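PDB 6IDP: MATE family efflux transporter from Vibrio cholerae, which probably exports drugs and other toxic compounds across the bacterial membrane, changing conformation in response to protons, as a multidrug transporter of the MATE family. Local coordinates for residues 26-29 with 30-34; 144-147 with 148-151. All coordinates share one frame; numbering follows the deposited sequence.

Interaction 1 of 2, residues 26-29 with 30-34. With OLC ((2R)-2,3-dihydroxypropyl (9Z)-octadec-9-enoate), chain O.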
# COMPACT_ATOMS: atom_id res chain seq x y z
N LEU A 26 -6.74 7.35 -6.06
CA LEU A 26 -6.71 8.78 -6.38
C LEU A 26 -7.72 9.58 -5.55
O LEU A 26 -7.40 10.67 -5.07
CB LEU A 26 -6.98 9.00 -7.87
CG LEU A 26 -5.82 8.73 -8.83
CD1 LEU A 26 -6.29 8.80 -10.27
CD2 LEU A 26 -4.70 9.72 -8.58
N SER A 27 -8.92 9.04 -5.40
CA SER A 27 -9.94 9.69 -4.59
C SER A 27 -9.49 9.74 -3.14
O SER A 27 -9.70 10.73 -2.43
CB SER A 27 -11.28 8.96 -4.71
OG SER A 27 -11.20 7.66 -4.14
N LEU A 28 -8.84 8.66 -2.71
CA LEU A 28 -8.30 8.55 -1.36
C LEU A 28 -7.24 9.62 -1.08
O LEU A 28 -7.28 10.30 -0.05
CB LEU A 28 -7.71 7.16 -1.14
CG LEU A 28 -6.99 6.87 0.17
CD1 LEU A 28 -7.89 7.20 1.35
CD2 LEU A 28 -6.55 5.42 0.23
N MET A 29 -6.30 9.79 -2.00
CA MET A 29 -5.22 10.76 -1.82
C MET A 29 -5.71 12.20 -1.95
O MET A 29 -5.08 13.12 -1.45
CB MET A 29 -4.09 10.49 -2.81
CG MET A 29 -3.46 9.12 -2.68
SD MET A 29 -2.20 8.83 -3.93
CE MET A 29 -3.17 9.01 -5.42
N SER A 30 -6.83 12.38 -2.64
CA SER A 30 -7.43 13.70 -2.79
C SER A 30 -7.98 14.19 -1.46
O SER A 30 -7.82 15.36 -1.11
CB SER A 30 -8.53 13.69 -3.85
OG SER A 30 -7.99 13.53 -5.15
N PHE A 31 -8.63 13.30 -0.72
CA PHE A 31 -9.13 13.63 0.61
C PHE A 31 -7.98 13.92 1.58
O PHE A 31 -7.99 14.94 2.27
CB PHE A 31 -9.98 12.49 1.18
CG PHE A 31 -10.06 12.51 2.68
CD1 PHE A 31 -10.87 13.43 3.33
CD2 PHE A 31 -9.31 11.63 3.45
CE1 PHE A 31 -10.94 13.46 4.72
CE2 PHE A 31 -9.37 11.66 4.83
CZ PHE A 31 -10.18 12.57 5.46
N GLN A 32 -7.01 13.01 1.61
CA GLN A 32 -5.90 13.08 2.55
C GLN A 32 -5.10 14.38 2.44
O GLN A 32 -4.66 14.93 3.45
CB GLN A 32 -4.96 11.88 2.35
CG GLN A 32 -5.58 10.54 2.69
CD GLN A 32 -4.67 9.37 2.38
OE1 GLN A 32 -3.88 9.42 1.43
NE2 GLN A 32 -4.76 8.31 3.17
N LEU A 33 -4.91 14.86 1.21
CA LEU A 33 -4.17 16.09 0.98
C LEU A 33 -4.93 17.28 1.57
O LEU A 33 -4.34 18.14 2.22
CB LEU A 33 -3.92 16.30 -0.52
CG LEU A 33 -2.56 16.88 -0.91
CD1 LEU A 33 -1.47 15.83 -0.77
CD2 LEU A 33 -2.58 17.45 -2.32
N VAL A 34 -6.24 17.31 1.34
CA VAL A 34 -7.09 18.37 1.87
C VAL A 34 -7.30 18.17 3.37
O VAL A 34 -7.46 19.14 4.12
CB VAL A 34 -8.45 18.41 1.15
CG1 VAL A 34 -9.28 19.59 1.62
CG2 VAL A 34 -8.25 18.48 -0.36
C18 OLC O . -10.23 8.29 4.54
C17 OLC O . -8.72 8.25 4.67
C16 OLC O . -8.32 7.46 5.91
C15 OLC O . -6.97 6.82 5.67
C14 OLC O . -6.79 5.65 6.62
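Gln32 folds back onto Leu28 and Met29, one helical turn earlier in helix 5-39, the first long helix of this MATE-fold transporter; the pairings, i to i+4 with Leu28 and i to i+3 with Met29, lie within an unbroken helix. From CB, which lies near Leu28 O, the chain leaves with CG anti to the carbonyl carbon (chi1 -66°), a choice that turns it back along the helix. CG then sits 3.2 Å from Leu28 O, the oxygen that also accepts the backbone N-H of Gln32. Beyond CG the chain is extended, and the amide divides its two ends between two neighbours. OE1 lies over the backbone of Met29, 3.8 Å from its CA, whereas NE2 lies 3.8 Å from Leu28 CD1 and 3.7 Å from lipid C15. The lipid is a monoolein molecule, the end of whose acyl tail touches Leu28, Phe31 and Gln32. Leu28 sets CD1 against C17 at 3.6 Å, and from the next turn Phe31 brings CE2 to 3.5 Å of the same carbon. Phe31 also touches Asn174 and Asp178 of helix 161-184, while Met29 packs on Phe277 and Phe278 of helix 263-279, so the helix is covered on these faces by protein. Ser30 is exposed and turns its hydroxyl back to the main chain: OG donates to Leu26 O at 2.9 Å, and the backbone N of Ser30 reaches that oxygen at 3.0 Å, the two donors arriving from opposite faces of the Leu26 carbonyl plane.

Interaction 2 of 2, residues 144-147 with 148-151. With OLC ((2R)-2,3-dihydroxypropyl (9Z)-octadec-9-enoate), chain B.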
# COMPACT_ATOMS: atom_id res chain seq x y z
N GLY A 144 -11.56 1.21 9.52
CA GLY A 144 -10.88 1.25 8.23
C GLY A 144 -10.31 -0.10 7.83
O GLY A 144 -10.38 -0.49 6.67
N ALA A 145 -9.75 -0.81 8.80
CA ALA A 145 -9.20 -2.14 8.57
C ALA A 145 -10.29 -3.11 8.13
O ALA A 145 -10.09 -3.89 7.20
CB ALA A 145 -8.51 -2.65 9.82
N MET A 146 -11.44 -3.05 8.79
CA MET A 146 -12.57 -3.92 8.48
C MET A 146 -13.13 -3.67 7.09
O MET A 146 -13.45 -4.61 6.36
CB MET A 146 -13.68 -3.75 9.51
CG MET A 146 -13.31 -4.21 10.91
SD MET A 146 -12.70 -5.90 10.94
CE MET A 146 -14.08 -6.79 10.22
N LEU A 147 -13.26 -2.39 6.72
CA LEU A 147 -13.70 -2.03 5.38
C LEU A 147 -12.71 -2.57 4.35
O LEU A 147 -13.10 -3.08 3.31
CB LEU A 147 -13.85 -0.51 5.24
CG LEU A 147 -14.36 0.03 3.91
CD1 LEU A 147 -15.70 -0.60 3.55
CD2 LEU A 147 -14.48 1.54 3.94
N TYR A 148 -11.42 -2.47 4.68
CA TYR A 148 -10.37 -2.96 3.80
C TYR A 148 -10.45 -4.48 3.63
O TYR A 148 -10.19 -5.00 2.54
CB TYR A 148 -8.99 -2.56 4.33
CG TYR A 148 -7.85 -2.95 3.40
CD1 TYR A 148 -7.53 -2.17 2.30
CD2 TYR A 148 -7.11 -4.11 3.62
CE1 TYR A 148 -6.50 -2.52 1.45
CE2 TYR A 148 -6.08 -4.46 2.77
CZ TYR A 148 -5.78 -3.66 1.69
OH TYR A 148 -4.75 -4.01 0.84
N PHE A 149 -10.79 -5.19 4.70
CA PHE A 149 -10.92 -6.64 4.64
C PHE A 149 -12.09 -7.05 3.75
O PHE A 149 -12.01 -8.04 3.02
CB PHE A 149 -11.08 -7.23 6.05
CG PHE A 149 -9.90 -6.98 6.95
CD1 PHE A 149 -8.61 -6.95 6.44
CD2 PHE A 149 -10.08 -6.77 8.31
CE1 PHE A 149 -7.52 -6.72 7.27
CE2 PHE A 149 -9.00 -6.53 9.14
CZ PHE A 149 -7.73 -6.51 8.63
N TYR A 150 -13.19 -6.29 3.82
CA TYR A 150 -14.31 -6.51 2.91
C TYR A 150 -13.88 -6.27 1.47
O TYR A 150 -14.27 -7.01 0.57
CB TYR A 150 -15.49 -5.60 3.26
CG TYR A 150 -16.38 -6.11 4.37
CD1 TYR A 150 -17.15 -7.25 4.19
CD2 TYR A 150 -16.47 -5.44 5.58
CE1 TYR A 150 -17.98 -7.72 5.20
CE2 TYR A 150 -17.29 -5.90 6.60
CZ TYR A 150 -18.04 -7.04 6.40
OH TYR A 150 -18.85 -7.50 7.41
N TYR A 151 -13.08 -5.22 1.26
CA TYR A 151 -12.55 -4.90 -0.06
C TYR A 151 -11.70 -6.05 -0.59
O TYR A 151 -11.71 -6.35 -1.78
CB TYR A 151 -11.70 -3.62 -0.02
CG TYR A 151 -12.49 -2.34 0.12
CD1 TYR A 151 -13.88 -2.33 -0.01
CD2 TYR A 151 -11.85 -1.14 0.39
CE1 TYR A 151 -14.59 -1.15 0.12
CE2 TYR A 151 -12.56 0.04 0.52
CZ TYR A 151 -13.93 0.03 0.38
OH TYR A 151 -14.63 1.21 0.52
C18 OLC B . -10.96 2.44 2.65
C10 OLC B . -4.07 1.38 1.69
C9 OLC B . -3.53 0.84 0.57
C17 OLC B . -9.87 1.52 3.16
C11 OLC B . -4.43 0.51 2.87
C8 OLC B . -3.28 -0.65 0.49
C16 OLC B . -9.55 1.87 4.59
C12 OLC B . -5.18 1.32 3.90
C15 OLC B . -8.08 1.59 4.88
C13 OLC B . -6.30 2.08 3.23
C14 OLC B . -7.22 2.67 4.27
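The Phe149 ring carries the carbonyl oxygen of Ala145 on one face, 3.0 Å above its plane and displaced toward the rim, and takes Met146 SD at its edge, in plane. The sulfur comes to 3.8 Å from Phe149 CD2, a Met-aromatic contact. On Tyr151, Leu147 O lies over one face, and Leu147 CG comes over that same face in a CH-pi contact, 4.0 Å from the ring centroid. Leu147 CD2 continues to the phenol end of the ring, 3.4 Å from Tyr151 OH. The Tyr150 ring meets Leu147 CA at its edge, near the ring plane, and brings CD2 to 3.2 Å of Met146 O. In Phe149, chi1 of -62° places CG beside the backbone N, which swings the ring back over the preceding turn. Tyr148 takes the other course, with CG anti to the backbone N (chi1 -175°), and its ring leaves the helix toward the tail of a bound monoolein, where OH comes to 3.7 Å of lipid C8. The same tail runs past Gly144 O, 3.3 Å from C16, and its end, C18, lies 3.6 Å from Tyr151 CE2. Phe149 and Met146 pack on Ile95 of helix 84-111, and Leu147 reaches Phe200 and Val207 of helix 189-213. Phe149, Tyr150 and Tyr151 lie against carbonyl oxygens one turn back and pack among neighbouring helices, forming a buried part of the helical bundle of this MATE transporter, lined on one side by an acyl chain.

In the fold
Both contacts lie within single helices of the transporter, interaction 1 on helix 5-39 and interaction 2 on helix 124-156, with centres 18 Å apart and nearest atoms about 8 Å apart, so they do not touch. Interaction 2 is the core one, almost wholly buried and built of rings, a thioether and aliphatic branches. Interaction 1 is only partly buried: it mixes amide and hydroxyl groups with apolar chains and has exposed residues. Helix 161-184 packs against both, meeting Phe31 in one and Tyr151 in the other. Both contacts also touch a monoolein tail, so an acyl chain completes part of the packing in each.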